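Chitin oligosaccharide binding protein NagB2 (Paenibacillus sp. FPU-7, PDB 7EHU) binds chitin oligosaccharides, notably N,N'-diacetylchitobiose and N,N',N''-triacetylchitotriose, probably as the extracellular solute-binding component of a sugar-uptake system. Local coordinates at residues L118-L123 and A331-I336; D125-L130 and Y140-A145; A176-K181 and K245-P250; K183-I188 and Q268-F273; G235-K240 and T413-V418. All blocks are in the same frame, centred on the assembly; numbering follows the deposited sequence.

Interaction 1: residues L118-L123 and A331-I336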
# COMPACT_ATOMS: atom_id res chain seq x y z
N LEU A 118 -3.35 -24.54 4.27
CA LEU A 118 -2.32 -24.06 5.18
C LEU A 118 -1.92 -25.13 6.19
O LEU A 118 -0.73 -25.28 6.51
CB LEU A 118 -2.78 -22.80 5.90
CG LEU A 118 -2.96 -21.56 5.02
CD1 LEU A 118 -3.38 -20.39 5.87
CD2 LEU A 118 -1.71 -21.20 4.23
N LYS A 119 -2.90 -25.88 6.71
CA LYS A 119 -2.58 -27.01 7.57
C LYS A 119 -1.70 -28.03 6.85
O LYS A 119 -0.70 -28.51 7.38
CB LYS A 119 -3.88 -27.66 8.08
CG LYS A 119 -3.68 -28.69 9.18
CD LYS A 119 -4.95 -29.50 9.47
CE LYS A 119 -4.60 -30.96 9.87
NZ LYS A 119 -5.78 -31.87 9.87
N GLU A 120 -2.06 -28.37 5.61
CA GLU A 120 -1.28 -29.33 4.83
C GLU A 120 0.16 -28.87 4.66
O GLU A 120 1.08 -29.69 4.72
CB GLU A 120 -1.92 -29.53 3.45
CG GLU A 120 -1.19 -30.54 2.57
CD GLU A 120 -1.95 -30.90 1.31
OE1 GLU A 120 -3.20 -30.95 1.33
OE2 GLU A 120 -1.28 -31.14 0.28
N LEU A 121 0.38 -27.58 4.43
CA LEU A 121 1.69 -27.04 4.11
C LEU A 121 2.46 -26.57 5.34
O LEU A 121 3.57 -26.05 5.19
CB LEU A 121 1.54 -25.89 3.12
CG LEU A 121 0.96 -26.26 1.76
CD1 LEU A 121 0.86 -25.02 0.88
CD2 LEU A 121 1.76 -27.34 1.07
N GLY A 122 1.91 -26.71 6.54
CA GLY A 122 2.58 -26.24 7.73
C GLY A 122 2.62 -24.74 7.92
O GLY A 122 3.45 -24.25 8.69
N LEU A 123 1.70 -24.00 7.28
CA LEU A 123 1.74 -22.55 7.20
C LEU A 123 0.71 -21.86 8.09
O LEU A 123 0.65 -20.64 8.10
CB LEU A 123 1.55 -22.11 5.74
CG LEU A 123 2.74 -22.34 4.81
CD1 LEU A 123 2.30 -22.12 3.35
CD2 LEU A 123 3.91 -21.43 5.15
N ALA A 331 -1.21 -27.73 -8.61
CA ALA A 331 -0.25 -26.72 -9.02
C ALA A 331 -0.30 -25.50 -8.11
O ALA A 331 0.75 -24.95 -7.75
CB ALA A 331 -0.53 -26.32 -10.47
N VAL A 332 -1.50 -25.08 -7.71
CA VAL A 332 -1.65 -23.93 -6.84
C VAL A 332 -1.03 -24.22 -5.48
O VAL A 332 -0.34 -23.37 -4.91
CB VAL A 332 -3.13 -23.53 -6.72
CG1 VAL A 332 -3.37 -22.66 -5.49
CG2 VAL A 332 -3.60 -22.81 -7.97
N LYS A 333 -1.28 -25.41 -4.94
CA LYS A 333 -0.70 -25.75 -3.64
C LYS A 333 0.82 -25.74 -3.72
O LYS A 333 1.49 -25.28 -2.78
CB LYS A 333 -1.19 -27.12 -3.19
CG LYS A 333 -2.65 -27.16 -2.77
CD LYS A 333 -2.95 -28.41 -1.92
CE LYS A 333 -4.22 -29.13 -2.34
NZ LYS A 333 -4.25 -30.51 -1.78
N ALA A 334 1.39 -26.25 -4.81
CA ALA A 334 2.84 -26.24 -4.97
C ALA A 334 3.38 -24.82 -5.06
O ALA A 334 4.45 -24.52 -4.50
CB ALA A 334 3.25 -27.06 -6.20
N PHE A 335 2.66 -23.94 -5.74
CA PHE A 335 3.07 -22.55 -5.80
C PHE A 335 3.08 -21.92 -4.41
O PHE A 335 4.04 -21.24 -4.03
CB PHE A 335 2.15 -21.74 -6.72
CG PHE A 335 2.41 -20.26 -6.65
CD1 PHE A 335 3.50 -19.71 -7.31
CD2 PHE A 335 1.62 -19.44 -5.88
CE1 PHE A 335 3.78 -18.37 -7.22
CE2 PHE A 335 1.90 -18.07 -5.79
CZ PHE A 335 2.99 -17.55 -6.44
N ILE A 336 2.02 -22.15 -3.63
CA ILE A 336 1.96 -21.61 -2.27
C ILE A 336 3.15 -22.12 -1.46
O ILE A 336 3.84 -21.36 -0.77
CB ILE A 336 0.61 -21.92 -1.61
CG1 ILE A 336 -0.53 -21.18 -2.32
CG2 ILE A 336 0.62 -21.59 -0.11
CD1 ILE A 336 -1.89 -21.69 -1.97
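Leu-121 and Ile-336 form the tight part of this contact between the end of helix 115-121 and helix 326-339. The CD1 methyl of Leu-121 lies 3.6 Å from CG2 of Ile-336, the two side chains meeting at about a right angle, and the same CD1 also rests against Lys-333 O at 3.7 Å. Leu-123 CD1 reaches Ile-336 CG2 as well, at 3.9 Å, so one isoleucine methyl takes two leucine tips. With CG1 anti to the carbonyl carbon (chi1 -66°), the branch methyl CG2 of Ile-336 is anti to the backbone N, and it is CG2 that meets both leucines. Leu-123 is presented by a Schellman motif: Gly-122 leaves the helix with phi 73°, and Leu-123 N bonds back to Leu-118 O at 2.9 Å. Phe-320 and Leu-142 of the sheet also touch Ile-336 and extend this apolar patch onto the sheet.

The outer side is looser. Glu-120, extended beyond CG, meets Lys-333 at about a right angle, and Lys-333 NZ to Glu-120 OE1 is a weak, 3.3 Å hydrogen bond within a salt bridge. Methyl packing therefore probably carries most of the cohesion, with the ion pair adding a modest electrostatic term at the surface.

Interaction 2: residues D125-L130 and Y140-A145. With NAG (2-acetamido-2-deoxy-beta-D-glucopyranose), chain B.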
# COMPACT_ATOMS: atom_id res chain seq x y z
N ASP A 125 0.18 -20.92 11.14
CA ASP A 125 0.58 -19.96 12.15
C ASP A 125 1.76 -19.08 11.74
O ASP A 125 2.34 -18.40 12.59
CB ASP A 125 0.97 -20.71 13.43
CG ASP A 125 -0.06 -21.75 13.81
OD1 ASP A 125 -1.13 -21.33 14.27
OD2 ASP A 125 0.20 -22.98 13.68
N LYS A 126 2.14 -19.10 10.46
CA LYS A 126 3.41 -18.52 10.04
C LYS A 126 3.33 -17.04 9.69
O LYS A 126 4.36 -16.39 9.55
CB LYS A 126 3.94 -19.31 8.84
CG LYS A 126 4.72 -20.56 9.18
CD LYS A 126 4.11 -21.44 10.24
CE LYS A 126 5.09 -22.56 10.61
NZ LYS A 126 4.38 -23.55 11.40
N PHE A 127 2.14 -16.48 9.53
CA PHE A 127 1.98 -15.10 9.12
C PHE A 127 1.77 -14.20 10.32
O PHE A 127 1.08 -14.55 11.26
CB PHE A 127 0.81 -14.99 8.13
CG PHE A 127 1.08 -15.71 6.83
CD1 PHE A 127 0.84 -17.07 6.70
CD2 PHE A 127 1.63 -15.05 5.74
CE1 PHE A 127 1.10 -17.73 5.54
CE2 PHE A 127 1.90 -15.72 4.58
CZ PHE A 127 1.63 -17.05 4.47
N PHE A 128 2.34 -13.00 10.27
CA PHE A 128 2.09 -12.05 11.35
C PHE A 128 0.58 -11.83 11.54
O PHE A 128 0.08 -11.82 12.67
CB PHE A 128 2.79 -10.72 11.08
CG PHE A 128 4.28 -10.76 11.23
CD1 PHE A 128 4.88 -10.83 12.47
CD2 PHE A 128 5.09 -10.76 10.11
CE1 PHE A 128 6.26 -10.87 12.58
CE2 PHE A 128 6.46 -10.81 10.23
CZ PHE A 128 7.04 -10.86 11.45
N GLU A 129 -0.14 -11.57 10.45
CA GLU A 129 -1.56 -11.23 10.54
C GLU A 129 -2.28 -11.61 9.26
O GLU A 129 -1.97 -11.04 8.20
CB GLU A 129 -1.75 -9.73 10.77
CG GLU A 129 -1.32 -9.21 12.11
CD GLU A 129 -1.62 -7.73 12.32
OE1 GLU A 129 -2.31 -7.09 11.48
OE2 GLU A 129 -1.23 -7.21 13.40
N LEU A 130 -3.26 -12.49 9.36
CA LEU A 130 -4.12 -12.83 8.23
C LEU A 130 -5.49 -12.17 8.31
O LEU A 130 -6.34 -12.42 7.45
CB LEU A 130 -4.28 -14.35 8.11
CG LEU A 130 -3.01 -15.13 7.80
CD1 LEU A 130 -3.28 -16.63 7.80
CD2 LEU A 130 -2.42 -14.70 6.49
N TYR A 140 -8.71 -16.36 2.76
CA TYR A 140 -8.93 -16.27 1.32
C TYR A 140 -7.77 -15.62 0.56
O TYR A 140 -7.89 -15.37 -0.63
CB TYR A 140 -10.22 -15.52 1.05
CG TYR A 140 -11.46 -16.29 1.43
CD1 TYR A 140 -11.89 -17.37 0.66
CD2 TYR A 140 -12.20 -15.94 2.55
CE1 TYR A 140 -13.04 -18.08 1.00
CE2 TYR A 140 -13.34 -16.64 2.90
CZ TYR A 140 -13.76 -17.70 2.11
OH TYR A 140 -14.90 -18.38 2.49
N GLY A 141 -6.65 -15.38 1.21
CA GLY A 141 -5.46 -14.89 0.54
C GLY A 141 -4.32 -14.84 1.53
O GLY A 141 -4.53 -14.98 2.73
N LEU A 142 -3.11 -14.62 1.01
CA LEU A 142 -1.90 -14.70 1.82
C LEU A 142 -1.05 -13.47 1.54
O LEU A 142 -0.57 -13.29 0.41
CB LEU A 142 -1.11 -15.97 1.55
CG LEU A 142 -1.90 -17.24 1.84
CD1 LEU A 142 -1.14 -18.46 1.35
CD2 LEU A 142 -2.25 -17.42 3.31
N PRO A 143 -0.83 -12.61 2.53
CA PRO A 143 -0.06 -11.39 2.26
C PRO A 143 1.37 -11.77 1.89
O PRO A 143 1.97 -12.68 2.47
CB PRO A 143 -0.11 -10.65 3.60
CG PRO A 143 -0.37 -11.70 4.62
CD PRO A 143 -1.22 -12.72 3.94
N GLU A 144 1.93 -11.04 0.92
CA GLU A 144 3.30 -11.24 0.45
C GLU A 144 4.30 -10.47 1.30
O GLU A 144 5.44 -10.92 1.45
CB GLU A 144 3.40 -10.75 -1.01
CG GLU A 144 4.78 -10.65 -1.56
CD GLU A 144 4.87 -10.21 -3.02
OE1 GLU A 144 3.87 -10.25 -3.75
OE2 GLU A 144 5.98 -9.86 -3.43
N ALA A 145 3.89 -9.34 1.85
CA ALA A 145 4.74 -8.45 2.61
C ALA A 145 3.85 -7.72 3.59
O ALA A 145 2.63 -7.73 3.47
CB ALA A 145 5.44 -7.44 1.70
C1 NAG B . 3.09 -3.05 -3.85
C2 NAG B . 2.42 -3.30 -2.51
C3 NAG B . 0.99 -2.77 -2.50
C4 NAG B . 0.92 -1.34 -3.02
C5 NAG B . 1.64 -1.28 -4.36
C6 NAG B . 1.70 0.10 -4.97
C7 NAG B . 3.25 -5.35 -1.38
C8 NAG B . 3.08 -6.83 -1.27
N2 NAG B . 2.41 -4.73 -2.22
O3 NAG B . 0.51 -2.86 -1.17
O4 NAG B . -0.44 -0.99 -3.24
O5 NAG B . 2.99 -1.70 -4.18
O6 NAG B . 2.29 0.07 -6.26
O7 NAG B . 4.10 -4.75 -0.73
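Phe-127 and Leu-130 pack on Leu-142 and Pro-143 where the loop 125-130 lies against strand 138-154, part of the mixed sheet of this periplasmic-binding-protein-like fold. The Phe-127 and Leu-142 side chains cross at about a right angle: CE1 of Phe-127 is 4.0 Å from Leu-142 CD2, a methyl that lies neither over the face nor at the edge of the ring, and CZ is nearly as close to it. CG of Phe-127 is anti to its carbonyl carbon (chi1 -66°), and from there the ring reaches across to the strand. The carbonyl oxygen Pro-143 O lies at the ring edge, near its plane, 3.7 Å from Phe-127 CE2. That oxygen has its polar partner elsewhere, in a hydrogen bond from Ser-357 OG.

Leu-130 meets the proline ring at about a right angle, and its CD2 lies only 3.4 Å from Pro-143 CD, tighter than usual van der Waals contact. No hydrogen bond links the two segments, so side-chain packing makes the join. Gly-141 O is buried here without a polar partner in the model.

Just beyond Pro-143 the chain turns a corner at Glu-144 and enters the glycan pocket, where Asp-73 and Asn-316 hydrogen-bond the sugar. The acetamido methyl C8 of the bound NAG sits 3.9 Å from Glu-144 CB and 3.8 Å from Ala-145 CB.

Interaction 3: residues A176-K181 and K245-P250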
# COMPACT_ATOMS: atom_id res chain seq x y z
N ALA A 176 9.07 23.01 9.48
CA ALA A 176 9.98 22.47 8.49
C ALA A 176 9.54 22.80 7.07
O ALA A 176 10.36 23.17 6.22
CB ALA A 176 10.05 20.96 8.66
N LEU A 177 8.24 22.67 6.80
CA LEU A 177 7.75 23.01 5.47
C LEU A 177 8.02 24.47 5.14
O LEU A 177 8.44 24.80 4.02
CB LEU A 177 6.25 22.72 5.38
CG LEU A 177 5.86 21.25 5.53
CD1 LEU A 177 4.35 21.09 5.60
CD2 LEU A 177 6.41 20.39 4.40
N GLU A 178 7.78 25.37 6.12
CA GLU A 178 8.04 26.79 5.94
C GLU A 178 9.50 27.03 5.57
O GLU A 178 9.82 27.81 4.65
CB GLU A 178 7.70 27.55 7.23
CG GLU A 178 6.20 27.84 7.42
CD GLU A 178 5.82 28.27 8.84
OE1 GLU A 178 6.72 28.56 9.65
OE2 GLU A 178 4.60 28.31 9.12
N ALA A 179 10.41 26.37 6.28
CA ALA A 179 11.84 26.59 6.06
C ALA A 179 12.29 26.05 4.71
O ALA A 179 13.13 26.66 4.03
CB ALA A 179 12.64 25.93 7.19
N LEU A 180 11.76 24.89 4.31
CA LEU A 180 12.09 24.34 3.01
C LEU A 180 11.59 25.24 1.90
O LEU A 180 12.33 25.57 0.96
CB LEU A 180 11.49 22.94 2.87
CG LEU A 180 12.12 21.86 3.75
CD1 LEU A 180 11.17 20.68 3.92
CD2 LEU A 180 13.46 21.39 3.18
N LYS A 181 10.33 25.69 2.01
CA LYS A 181 9.75 26.60 1.02
C LYS A 181 10.57 27.88 0.91
O LYS A 181 10.82 28.37 -0.20
CB LYS A 181 8.30 26.90 1.40
CG LYS A 181 7.44 27.63 0.35
CD LYS A 181 7.26 26.81 -0.93
CE LYS A 181 6.43 27.54 -1.98
NZ LYS A 181 6.95 28.91 -2.25
N LYS A 245 -0.18 26.28 0.00
CA LYS A 245 1.07 26.87 0.45
C LYS A 245 2.25 26.54 -0.47
O LYS A 245 3.35 27.06 -0.25
CB LYS A 245 1.38 26.35 1.87
CG LYS A 245 0.45 26.87 2.99
CD LYS A 245 1.08 28.01 3.79
CE LYS A 245 0.10 28.62 4.81
NZ LYS A 245 -0.36 27.65 5.84
N GLY A 246 2.07 25.67 -1.46
CA GLY A 246 3.19 25.22 -2.26
C GLY A 246 4.04 24.16 -1.60
O GLY A 246 5.17 23.90 -2.03
N TYR A 247 3.52 23.50 -0.57
CA TYR A 247 4.28 22.46 0.11
C TYR A 247 4.23 21.15 -0.68
O TYR A 247 5.25 20.47 -0.82
CB TYR A 247 3.79 22.31 1.55
CG TYR A 247 3.93 23.55 2.44
CD1 TYR A 247 4.90 24.52 2.21
CD2 TYR A 247 3.10 23.71 3.54
CE1 TYR A 247 5.04 25.61 3.04
CE2 TYR A 247 3.23 24.81 4.38
CZ TYR A 247 4.20 25.76 4.12
OH TYR A 247 4.39 26.85 4.93
N ILE A 248 3.06 20.78 -1.21
CA ILE A 248 2.97 19.69 -2.17
C ILE A 248 3.42 20.21 -3.53
O ILE A 248 3.06 21.33 -3.93
CB ILE A 248 1.53 19.14 -2.22
CG1 ILE A 248 1.19 18.41 -0.92
CG2 ILE A 248 1.34 18.20 -3.41
CD1 ILE A 248 -0.32 18.13 -0.71
N ASP A 249 4.25 19.43 -4.24
CA ASP A 249 4.76 19.76 -5.58
C ASP A 249 3.63 20.33 -6.43
O ASP A 249 2.61 19.67 -6.62
CB ASP A 249 5.29 18.48 -6.22
CG ASP A 249 6.00 18.72 -7.55
OD1 ASP A 249 5.83 19.79 -8.16
OD2 ASP A 249 6.74 17.80 -7.97
N PRO A 250 3.77 21.55 -6.97
CA PRO A 250 2.69 22.11 -7.79
C PRO A 250 2.35 21.28 -9.00
O PRO A 250 1.27 21.47 -9.56
CB PRO A 250 3.22 23.49 -8.23
CG PRO A 250 4.69 23.40 -8.09
CD PRO A 250 4.90 22.49 -6.87
O HOH W 1 2.72 27.10 7.18
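Leu-177 and Tyr-247 make the central aromatic contact. Leu-177 CB stands 3.6 Å from the centroid of the Tyr-247 ring and 3° off its normal, a CH-pi contact squarely over the face. Lys-245 CB covers the opposite face, so the ring is sandwiched between a helix residue and a residue of its own loop. Two further apolar contacts reach it: Leu-177 CD1 touches Tyr-247 CD2 at 3.6 Å, and Lys-181 CB meets the ring edge, in plane, 3.9 Å from Tyr-247 CE1.

The segments belong to helix 170-182 and to the turn that follows helix 230-244. Gly-246 ends the latter helix in a Schellman motif (phi 78°), and the chain beyond it hydrogen-bonds through the backbone of Tyr-247 and Asp-249 to Ile-188, joining this turn to the edge of the sheet. Leu-242 of helix 230-244 touches both Leu-177 and Tyr-247.

Alkyl-to-carbonyl contacts come from Lys-181, whose chain bends at chi2 (63°) and lies over the turn, with CE 3.6 Å from Lys-245 O and CD 3.7 Å from Gly-246 O.

Polar links run through a water in the ring plane, 2.8 Å from Tyr-247 OH. It donates to Glu-178 OE2 at 3.0 Å and accepts a weak bond from Lys-245 NZ, whose stronger partner is the salt-bridged carboxylate of Asp-241.

Interaction 4: residues K183-I188 and Q268-F273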
# COMPACT_ATOMS: atom_id res chain seq x y z
N LYS A 183 13.68 28.29 1.25
CA LYS A 183 14.88 28.00 0.49
C LYS A 183 14.59 27.56 -0.94
O LYS A 183 15.51 27.13 -1.64
CB LYS A 183 15.68 26.89 1.16
CG LYS A 183 16.34 27.18 2.49
CD LYS A 183 17.52 28.16 2.46
CE LYS A 183 18.56 27.59 1.52
NZ LYS A 183 19.99 27.70 1.87
N ASN A 184 13.33 27.65 -1.39
CA ASN A 184 12.94 27.21 -2.73
C ASN A 184 13.28 25.73 -2.95
O ASN A 184 13.69 25.32 -4.04
CB ASN A 184 13.52 28.14 -3.80
CG ASN A 184 12.87 29.53 -3.79
OD1 ASN A 184 11.87 29.76 -3.11
ND2 ASN A 184 13.47 30.47 -4.50
N ILE A 185 13.13 24.93 -1.89
CA ILE A 185 13.19 23.47 -1.98
C ILE A 185 11.74 22.99 -2.01
O ILE A 185 10.97 23.28 -1.08
CB ILE A 185 13.94 22.86 -0.78
CG1 ILE A 185 15.41 23.33 -0.74
CG2 ILE A 185 13.87 21.34 -0.82
CD1 ILE A 185 16.07 23.14 0.62
N THR A 186 11.36 22.27 -3.06
CA THR A 186 10.02 21.68 -3.12
C THR A 186 9.83 20.78 -1.90
O THR A 186 10.58 19.81 -1.74
CB THR A 186 9.87 20.85 -4.40
OG1 THR A 186 10.17 21.66 -5.53
CG2 THR A 186 8.45 20.28 -4.53
N PRO A 187 8.90 21.07 -1.00
CA PRO A 187 8.90 20.32 0.26
C PRO A 187 8.47 18.86 0.14
O PRO A 187 9.17 17.99 0.66
CB PRO A 187 7.99 21.14 1.18
CG PRO A 187 8.11 22.56 0.62
CD PRO A 187 8.08 22.30 -0.88
N ILE A 188 7.36 18.59 -0.54
CA ILE A 188 6.75 17.26 -0.57
C ILE A 188 6.57 16.81 -2.01
O ILE A 188 5.82 17.43 -2.77
CB ILE A 188 5.38 17.23 0.14
CG1 ILE A 188 5.47 17.74 1.58
CG2 ILE A 188 4.79 15.83 0.11
CD1 ILE A 188 4.14 18.03 2.23
N GLN A 268 15.00 16.23 -5.75
CA GLN A 268 14.27 17.40 -6.22
C GLN A 268 13.13 17.81 -5.30
O GLN A 268 12.44 18.80 -5.60
CB GLN A 268 13.78 17.16 -7.66
CG GLN A 268 14.91 16.76 -8.63
CD GLN A 268 16.09 17.68 -8.56
OE1 GLN A 268 17.24 17.26 -8.29
NE2 GLN A 268 15.84 18.95 -8.79
N ALA A 269 12.89 17.09 -4.20
CA ALA A 269 11.92 17.47 -3.19
C ALA A 269 12.40 16.88 -1.87
O ALA A 269 13.09 15.88 -1.85
CB ALA A 269 10.53 16.94 -3.49
N ALA A 270 11.99 17.50 -0.76
CA ALA A 270 12.60 17.17 0.53
C ALA A 270 12.01 15.94 1.22
O ALA A 270 12.69 15.35 2.07
CB ALA A 270 12.47 18.36 1.48
N MET A 271 10.79 15.53 0.90
CA MET A 271 10.19 14.36 1.53
C MET A 271 9.16 13.75 0.61
O MET A 271 8.76 14.34 -0.40
CB MET A 271 9.59 14.70 2.90
CG MET A 271 8.36 15.59 2.81
SD MET A 271 7.88 16.34 4.40
CE MET A 271 8.85 17.83 4.32
N LEU A 272 8.72 12.56 0.98
CA LEU A 272 7.81 11.75 0.17
C LEU A 272 7.00 10.89 1.12
O LEU A 272 7.58 10.13 1.90
CB LEU A 272 8.62 10.85 -0.76
CG LEU A 272 7.82 9.87 -1.62
CD1 LEU A 272 7.26 10.60 -2.85
CD2 LEU A 272 8.66 8.73 -2.08
N PHE A 273 5.68 11.00 1.08
CA PHE A 273 4.81 10.14 1.87
C PHE A 273 4.50 8.90 1.06
O PHE A 273 3.92 9.00 -0.03
CB PHE A 273 3.53 10.87 2.31
CG PHE A 273 2.82 10.15 3.41
CD1 PHE A 273 3.19 10.37 4.72
CD2 PHE A 273 1.87 9.19 3.14
CE1 PHE A 273 2.60 9.67 5.75
CE2 PHE A 273 1.29 8.46 4.18
CZ PHE A 273 1.64 8.71 5.48
O HOH W 2 13.52 21.31 -4.89
O HOH W 3 11.41 21.10 -7.93
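Thr-186 and Pro-187 meet Ala-270 and Met-271 through flat peptide groups, with no aromatic ring taking part between the two segments. The carbonyl of Thr-186 is approached almost head-on: Ala-270 N donates to Thr-186 O at 2.9 Å, with a C=O...N angle of 166°. Ala-269 CA also comes to 3.1 Å from Thr-186 O, a CA-H...O contact beside that bond. The next carbonyl is held less firmly, Met-271 N giving a weak 3.0 Å bond to Pro-187 O, with an N-H...O angle of 123°.

These bonds lead into a parallel beta bridge between Ile-188 and Met-271, CA atoms 5.0 Å apart, which pairs short strand 188-189 with strand 271-275 at the edge of the mixed sheet. Both side chains lie on the same face of the sheet, where Met-271 also touches Phe-173 and Leu-177 of helix 170-182, and they cross obliquely, with Ile-188 CG1 3.8 Å from Met-271 CG. With chi1 68°, Met-271 CG takes the crowded position between backbone N and carbonyl carbon, 3.3 Å from Pro-187 O.

At the outer end the junction is hydrated. Water 2 accepts from Thr-186 N and donates to Gln-268 O, while water 3 joins Thr-186 OG1, at 2.8 Å, more weakly to the same carbonyl.

Interaction 5: residues G235-K240 and T413-V418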
# COMPACT_ATOMS: atom_id res chain seq x y z
N GLY A 235 -9.09 17.16 8.24
CA GLY A 235 -7.99 16.53 7.52
C GLY A 235 -7.91 16.98 6.07
O GLY A 235 -6.82 17.20 5.54
N PHE A 236 -9.06 17.11 5.41
CA PHE A 236 -9.07 17.54 4.02
C PHE A 236 -8.76 19.02 3.90
O PHE A 236 -8.14 19.44 2.92
CB PHE A 236 -10.39 17.18 3.36
CG PHE A 236 -10.52 15.71 3.12
CD1 PHE A 236 -9.81 15.09 2.10
CD2 PHE A 236 -11.29 14.93 3.95
CE1 PHE A 236 -9.91 13.72 1.90
CE2 PHE A 236 -11.38 13.56 3.75
CZ PHE A 236 -10.69 12.96 2.72
N LYS A 237 -9.17 19.82 4.90
CA LYS A 237 -8.73 21.21 4.94
C LYS A 237 -7.21 21.31 5.02
O LYS A 237 -6.61 22.15 4.34
CB LYS A 237 -9.40 21.96 6.09
CG LYS A 237 -10.90 22.18 5.84
CD LYS A 237 -11.60 23.04 6.88
CE LYS A 237 -10.73 24.24 7.18
NZ LYS A 237 -11.20 25.33 8.05
N ARG A 238 -6.58 20.50 5.85
CA ARG A 238 -5.13 20.53 5.93
C ARG A 238 -4.47 20.06 4.63
O ARG A 238 -3.45 20.62 4.22
CB ARG A 238 -4.65 19.71 7.13
CG ARG A 238 -4.99 20.33 8.49
CD ARG A 238 -4.78 19.33 9.61
NE ARG A 238 -5.40 19.74 10.86
CZ ARG A 238 -4.78 20.26 11.91
NH1 ARG A 238 -3.46 20.44 11.91
NH2 ARG A 238 -5.49 20.55 12.98
N LEU A 239 -5.01 19.02 4.00
CA LEU A 239 -4.47 18.57 2.72
C LEU A 239 -4.49 19.70 1.71
O LEU A 239 -3.50 19.96 1.02
CB LEU A 239 -5.28 17.39 2.19
CG LEU A 239 -4.84 16.77 0.86
CD1 LEU A 239 -3.45 16.16 0.93
CD2 LEU A 239 -5.86 15.73 0.43
N LYS A 240 -5.64 20.37 1.60
CA LYS A 240 -5.75 21.51 0.70
C LYS A 240 -4.76 22.61 1.07
O LYS A 240 -4.11 23.18 0.18
CB LYS A 240 -7.20 22.01 0.73
CG LYS A 240 -7.52 23.17 -0.19
CD LYS A 240 -7.15 22.89 -1.64
CE LYS A 240 -7.55 24.04 -2.55
NZ LYS A 240 -7.18 23.75 -3.95
N THR A 413 -14.03 22.14 -3.11
CA THR A 413 -13.55 22.60 -1.81
C THR A 413 -13.56 21.42 -0.85
O THR A 413 -14.21 20.40 -1.10
CB THR A 413 -14.50 23.65 -1.27
OG1 THR A 413 -15.79 23.06 -1.10
CG2 THR A 413 -14.62 24.86 -2.22
N PRO A 414 -12.84 21.51 0.27
CA PRO A 414 -12.94 20.43 1.27
C PRO A 414 -14.37 20.13 1.66
O PRO A 414 -14.75 18.95 1.81
CB PRO A 414 -12.14 20.98 2.45
CG PRO A 414 -11.13 21.89 1.83
CD PRO A 414 -11.87 22.54 0.68
N GLU A 415 -15.18 21.17 1.83
CA GLU A 415 -16.56 20.99 2.25
C GLU A 415 -17.37 20.22 1.20
O GLU A 415 -18.15 19.32 1.54
CB GLU A 415 -17.17 22.36 2.51
CG GLU A 415 -16.60 23.12 3.72
CD GLU A 415 -15.20 23.70 3.50
OE1 GLU A 415 -14.78 23.92 2.34
OE2 GLU A 415 -14.53 24.00 4.51
N LYS A 416 -17.21 20.57 -0.07
CA LYS A 416 -17.93 19.86 -1.12
C LYS A 416 -17.38 18.45 -1.29
O LYS A 416 -18.14 17.53 -1.62
CB LYS A 416 -17.85 20.67 -2.42
CG LYS A 416 -18.55 22.03 -2.38
CD LYS A 416 -20.04 21.93 -2.22
CE LYS A 416 -20.74 23.00 -3.03
NZ LYS A 416 -21.99 23.45 -2.36
N LEU A 417 -16.08 18.25 -1.05
CA LEU A 417 -15.53 16.91 -1.11
C LEU A 417 -16.22 15.99 -0.10
O LEU A 417 -16.65 14.89 -0.44
CB LEU A 417 -14.02 16.94 -0.86
CG LEU A 417 -13.32 15.57 -0.89
CD1 LEU A 417 -11.92 15.68 -1.48
CD2 LEU A 417 -13.28 14.93 0.47
N VAL A 418 -16.31 16.42 1.17
CA VAL A 418 -16.87 15.50 2.16
C VAL A 418 -18.36 15.27 1.89
O VAL A 418 -18.88 14.19 2.17
CB VAL A 418 -16.57 15.93 3.61
CG1 VAL A 418 -15.06 15.87 3.92
CG2 VAL A 418 -17.14 17.33 3.92
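Helices 235-240 and 414-418 approach to 9.5 Å between axes at 134°, and their backbones come nearest where Phe-236 CA lies 5.6 Å from Pro-414 CA. Phe-236 carries the buried side. Leu-417 CD2 stands 3.7 Å from the centroid of the Phe-236 ring, 5° off its normal, a CH-pi contact over the centre of one face. A chi1 of 180° puts Leu-417 CG anti to the backbone N, and its CD2 branch goes on to the ring. Val-418 CG1 comes in obliquely, 3.9 Å from Phe-236 CD2. Leu-400 and Val-404 of helix 394-408 also touch the phenylalanine.

The outer side is lined by aliphatic carbon. Lys-237 crosses the proline at about a right angle, with CG 3.8 Å from Pro-414 CB, and Lys-240 CB lies 4.1 Å from Pro-414 CG. Lys-240 NZ is held elsewhere, by Leu-407 O. Lys-237 NZ and Glu-415 OE2 are 5.0 Å apart, not in contact, and may attract one another over that distance.

Thr-413 caps the second helix, Lys-416 N bonding to Thr-413 OG1 at 3.0 Å. A threonine N-cap followed by proline at N1 is a classic helix start, here set against helix 230-244 in an all-helical part of the binding protein.

In the fold
Interactions 1 and 2 lie on one side of the chain's centre, their centres about 13 Å apart, and touch through Leu-118, Leu-142 and Ile-336; interactions 3, 4 and 5 lie opposite, interactions 1 and 3 having centres about 49 Å apart. Along the chain, interaction 2 is nested within the loop closed by interaction 1, as are 3 and 4. Interactions 3 and 4, with centres about 7 Å apart, alternate in sequence and touch where Ile-188 of interaction 4 meets Tyr-247 and Asp-249 of interaction 3. Interaction 5 joins the C-terminal helix to helix 230-244 and touches interaction 3. Neighbouring strands 138-154 and 271-275 link interactions 2 and 4 through one sheet, consistent with two lobes flanking the glycan.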